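Local coordinates for protein Azi13 (Streptomyces sahachiroi, PDB 5HMB) that acts as a hotdog-fold thioesterase (AziG) of the PaaI family in azinomycin biosynthesis and works with the polyketide synthase AziB in polyketide ring expansion, at the interface of chains A and B and the interface of chains A and C. Sequence-based numbering; all coordinates share one arbitrary frame. Chains: chain A/B/C, Azi13.

Contact 1: the interface of chains A and B. Residues chain A 57, 77-79; chain B 49, 53, 81, 83.
The CE2–CZ rim of the B:Phe83 ring is met slantwise from above by the carboxylate of A:Glu57, whose CD and OE1 touch both carbons; planes 88° apart exclude stacking. The closest approach is from A:Glu57 OE1 to B:Phe83 CE2, 3.7 Å. Because the glutamate chain leaves its helix anti to the backbone N (chi1 -168°) and bends at chi2, OE1 also comes within 2.7 Å of the amide nitrogen ND2 of A:Asn79. That bond lies in the amide plane and uses the carboxylate's anti lone pair, which probably sets how both groups are turned. With an alanine at A:Glu57, the amide N-H of A:Asn79 would probably lose its mate and a gap would open beside the B:Phe83 rim. CA of B:Gly49 covers one ring face toward its edge. In the ring plane lies SG of B:Cys53, 3.9 Å from CB of A:Asn79. By family resemblance, A:Glu57 is the probable catalytic carboxylate and the backbone N-H of B:Gly49, starting helix 49-68, probably polarises the thioester carbonyl, so both chains would build one active site. The strands 72-83 of the two chains run antiparallel, joined by B:Thr81 N to A:Asn79 O and A:Asn79 N to B:Thr81 O, each 2.9 Å. Farther along, A:Val77 O accepts from B:Phe83 N at 2.9 Å, and water 1 links that same oxygen, at 3.1 Å, to B:Phe83 O.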
loop_
_atom_site.group_PDB
_atom_site.type_symbol
_atom_site.label_atom_id
_atom_site.label_comp_id
_atom_site.label_asym_id
_atom_site.label_seq_id
_atom_site.Cartn_x
_atom_site.Cartn_y
_atom_site.Cartn_z
ATOM N N GLU A 57 1.027 13.769 1.426
ATOM C CA GLU A 57 -0.307 14.046 1.948
ATOM C C GLU A 57 -0.713 15.490 1.660
ATOM O O GLU A 57 -1.794 15.744 1.109
ATOM C CB GLU A 57 -0.356 13.736 3.450
ATOM C CG GLU A 57 -1.805 13.711 4.004
ATOM C CD GLU A 57 -2.573 12.467 3.555
ATOM O OE1 GLU A 57 -1.927 11.426 3.304
ATOM O OE2 GLU A 57 -3.814 12.523 3.452
ATOM N N VAL A 77 -7.800 9.367 3.825
ATOM C CA VAL A 77 -8.118 7.976 4.111
ATOM C C VAL A 77 -6.857 7.130 4.284
ATOM O O VAL A 77 -6.755 6.354 5.234
ATOM C CB VAL A 77 -9.017 7.383 3.010
ATOM C CG1 VAL A 77 -9.097 5.886 3.200
ATOM C CG2 VAL A 77 -10.394 8.024 3.057
ATOM N N SER A 78 -5.922 7.208 3.333
ATOM C CA SER A 78 -4.693 6.419 3.411
ATOM C C SER A 78 -3.618 7.033 2.534
ATOM O O SER A 78 -3.898 7.779 1.594
ATOM C CB SER A 78 -4.909 4.962 2.995
ATOM O OG SER A 78 -5.184 4.855 1.614
ATOM N N ASN A 79 -2.380 6.644 2.825
ATOM C CA ASN A 79 -1.195 7.253 2.240
ATOM C C ASN A 79 -0.122 6.175 2.151
ATOM O O ASN A 79 0.340 5.678 3.183
ATOM C CB ASN A 79 -0.727 8.417 3.105
ATOM C CG ASN A 79 0.526 9.076 2.583
ATOM O OD1 ASN A 79 1.505 8.407 2.215
ATOM N ND2 ASN A 79 0.514 10.409 2.554
ATOM N N GLY B 49 -2.603 14.342 8.310
ATOM C CA GLY B 49 -2.385 12.927 8.085
ATOM C C GLY B 49 -0.914 12.556 8.027
ATOM O O GLY B 49 -0.535 11.469 8.452
ATOM N N CYS B 53 1.658 9.303 9.524
ATOM C CA CYS B 53 2.678 8.559 8.780
ATOM C C CYS B 53 4.048 8.716 9.412
ATOM O O CYS B 53 4.811 7.746 9.509
ATOM C CB CYS B 53 2.744 9.048 7.340
ATOM S SG CYS B 53 1.143 9.004 6.441
ATOM N N THR B 81 0.080 3.963 5.483
ATOM C CA THR B 81 -0.661 4.267 6.701
ATOM C C THR B 81 -2.116 4.552 6.353
ATOM O O THR B 81 -2.396 5.323 5.426
ATOM C CB THR B 81 -0.026 5.448 7.448
ATOM O OG1 THR B 81 1.299 5.095 7.895
ATOM C CG2 THR B 81 -0.854 5.868 8.668
ATOM N N PHE B 83 -5.707 6.052 7.942
ATOM C CA PHE B 83 -6.245 6.906 8.993
ATOM C C PHE B 83 -7.698 6.505 9.193
ATOM O O PHE B 83 -8.500 6.630 8.264
ATOM C CB PHE B 83 -6.130 8.384 8.621
ATOM C CG PHE B 83 -4.919 8.712 7.810
ATOM C CD1 PHE B 83 -3.645 8.605 8.362
ATOM C CD2 PHE B 83 -5.043 9.156 6.499
ATOM C CE1 PHE B 83 -2.507 8.910 7.615
ATOM C CE2 PHE B 83 -3.908 9.470 5.745
ATOM C CZ PHE B 83 -2.633 9.338 6.309
HETATM O O HOH W 1 -8.768 4.456 6.610
#

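Contact 2: the interface of chains A and C. Residues chain A 101, 109, 111, 124, 126; chain C 82, 84, 111, 121, 124.
A:Gln126 and C:Arg124 meet from extended strand backbones, with the same phi and psi at A:Arg124 and C:Arg124, as the two-fold relation requires, whereas A:Val101 reaches in from a loop position between two strands. The C:Arg124 chain runs extended from CG to NE, its CG anti to the backbone N (chi1 173°), and this carries the guanidinium to chain A. There it grips the amide oxygen of A:Gln126 end-on: NH1 bonds to OE1 at 2.8 Å and NH2 to the same OE1 at 2.9 Å. Both nitrogens approach from one face of the amide, above the carbonyl plane, while OE1 lies nearly in the guanidinium plane; the two planes are 47° apart. A:Gln126 NE2 donates to the hydroxyl OG of A:Ser111 at 3.1 Å, so the amide's rotation is likely to be fixed, and NE2 also sits over the centre of the A:Arg124 guanidinium. Over that of C:Arg124 sits CG2 of A:Val101, 3.6 Å from CZ. The other methyl of A:Val101, CG1, packs 3.8 Å from CD2 of C:Leu121. CG2 of A:Val109 lies in the ring plane at the edge of C:Phe84, 3.6 Å from CE1. A:Arg124 NH2 and C:Arg124 NH2 are 3.1 Å apart without a hydrogen bond, their N-H groups pointing elsewhere; both reach water 2, at each guanidinium edge, which may ease two probable positive charges. In the fold, strands 107-115 and 121-133 of both chains face each other across the two-fold, on the sheet side turned away from helix 49-68, with C:Phe84 added from the loop after strand 72-83; this probably joins subunits.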
loop_
_atom_site.group_PDB
_atom_site.type_symbol
_atom_site.label_atom_id
_atom_site.label_comp_id
_atom_site.label_asym_id
_atom_site.label_seq_id
_atom_site.Cartn_x
_atom_site.Cartn_y
_atom_site.Cartn_z
ATOM N N VAL A 101 -5.470 10.323 -10.141
ATOM C CA VAL A 101 -5.665 8.965 -10.615
ATOM C C VAL A 101 -7.144 8.658 -10.787
ATOM O O VAL A 101 -7.547 8.114 -11.813
ATOM C CB VAL A 101 -5.004 7.948 -9.658
ATOM C CG1 VAL A 101 -5.392 6.536 -10.066
ATOM C CG2 VAL A 101 -3.483 8.127 -9.616
ATOM N N VAL A 109 -8.281 9.482 -5.560
ATOM C CA VAL A 109 -6.912 8.993 -5.434
ATOM C C VAL A 109 -6.001 9.891 -6.260
ATOM O O VAL A 109 -6.286 10.158 -7.432
ATOM C CB VAL A 109 -6.777 7.528 -5.890
ATOM C CG1 VAL A 109 -5.313 7.100 -5.810
ATOM C CG2 VAL A 109 -7.636 6.632 -5.040
ATOM N N SER A 111 -1.671 10.763 -7.159
ATOM C CA SER A 111 -0.301 10.258 -7.185
ATOM C C SER A 111 0.654 11.440 -7.113
ATOM O O SER A 111 0.557 12.372 -7.918
ATOM C CB SER A 111 -0.049 9.440 -8.455
ATOM O OG SER A 111 1.313 9.090 -8.578
ATOM N N ARG A 124 7.684 8.796 -3.946
ATOM C CA ARG A 124 6.412 8.800 -4.655
ATOM C C ARG A 124 5.352 8.215 -3.737
ATOM O O ARG A 124 5.613 7.220 -3.047
ATOM C CB ARG A 124 6.473 8.000 -5.960
ATOM C CG ARG A 124 5.124 7.799 -6.686
ATOM C CD ARG A 124 5.447 7.286 -8.082
ATOM N NE ARG A 124 4.299 6.903 -8.904
ATOM C CZ ARG A 124 3.718 5.705 -8.856
ATOM N NH1 ARG A 124 4.154 4.787 -7.989
ATOM N NH2 ARG A 124 2.699 5.425 -9.661
ATOM N N GLN A 126 0.883 7.503 -3.111
ATOM C CA GLN A 126 -0.510 7.452 -3.536
ATOM C C GLN A 126 -1.388 7.776 -2.339
ATOM O O GLN A 126 -1.224 7.174 -1.276
ATOM C CB GLN A 126 -0.881 6.070 -4.077
ATOM C CG GLN A 126 0.157 5.477 -5.003
ATOM C CD GLN A 126 0.277 6.258 -6.298
ATOM O OE1 GLN A 126 -0.732 6.532 -6.953
ATOM N NE2 GLN A 126 1.509 6.633 -6.667
ATOM N N ASP C 82 -5.645 -0.995 -6.429
ATOM C CA ASP C 82 -6.947 -0.371 -6.181
ATOM C C ASP C 82 -7.933 -0.812 -7.256
ATOM O O ASP C 82 -7.579 -0.890 -8.435
ATOM C CB ASP C 82 -6.856 1.155 -6.202
ATOM C CG ASP C 82 -6.085 1.717 -5.030
ATOM O OD1 ASP C 82 -6.273 1.217 -3.908
ATOM O OD2 ASP C 82 -5.300 2.671 -5.227
ATOM N N PHE C 84 -11.293 0.444 -8.972
ATOM C CA PHE C 84 -12.030 1.701 -9.092
ATOM C C PHE C 84 -13.432 1.559 -9.658
ATOM O O PHE C 84 -14.265 2.436 -9.418
ATOM C CB PHE C 84 -11.275 2.699 -9.974
ATOM C CG PHE C 84 -10.027 3.207 -9.351
ATOM C CD1 PHE C 84 -10.081 4.031 -8.247
ATOM C CD2 PHE C 84 -8.791 2.839 -9.855
ATOM C CE1 PHE C 84 -8.928 4.489 -7.659
ATOM C CE2 PHE C 84 -7.636 3.312 -9.280
ATOM C CZ PHE C 84 -7.706 4.127 -8.171
ATOM N N SER C 111 4.021 0.583 -12.385
ATOM C CA SER C 111 2.634 1.000 -12.207
ATOM C C SER C 111 1.808 0.445 -13.357
ATOM O O SER C 111 2.143 0.659 -14.527
ATOM C CB SER C 111 2.528 2.528 -12.158
ATOM O OG SER C 111 1.181 2.950 -12.159
ATOM N N LEU C 121 -10.599 4.030 -16.241
ATOM C CA LEU C 121 -9.679 3.283 -15.387
ATOM C C LEU C 121 -10.474 2.376 -14.455
ATOM O O LEU C 121 -11.190 2.854 -13.572
ATOM C CB LEU C 121 -8.788 4.247 -14.609
ATOM C CG LEU C 121 -7.724 3.606 -13.723
ATOM C CD1 LEU C 121 -6.737 2.795 -14.536
ATOM C CD2 LEU C 121 -7.004 4.683 -12.931
ATOM N N ARG C 124 -5.908 -0.225 -10.818
ATOM C CA ARG C 124 -4.537 0.251 -10.935
ATOM C C ARG C 124 -3.724 -0.354 -9.803
ATOM O O ARG C 124 -4.205 -0.421 -8.664
ATOM C CB ARG C 124 -4.447 1.780 -10.885
ATOM C CG ARG C 124 -3.019 2.365 -10.820
ATOM C CD ARG C 124 -3.139 3.855 -11.107
ATOM N NE ARG C 124 -1.909 4.634 -10.968
ATOM C CZ ARG C 124 -1.473 5.133 -9.813
ATOM N NH1 ARG C 124 -2.148 4.894 -8.685
ATOM N NH2 ARG C 124 -0.361 5.860 -9.777
HETATM O O HOH W 2 1.445 6.976 -12.016
#

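The C-alpha centres of contact 1 and contact 2 lie about 15 Å apart, so chain A touches two partners within a short span of one fold. Strand 72-83 pairs chains in contact 1; in contact 2 the loop residue directly after it, C:Phe84, does the touching, next in sequence to the Phe83 position used in contact 1. Otherwise the elements differ, helix 49-68 in the first and strands 107-115 and 121-133 in the second. With four copies in the deposited assembly, contact 1 would build dimers whose sheets continue across chains, and contact 2 would join dimers into a tetramer, although the structure alone does not prove this arrangement in solution.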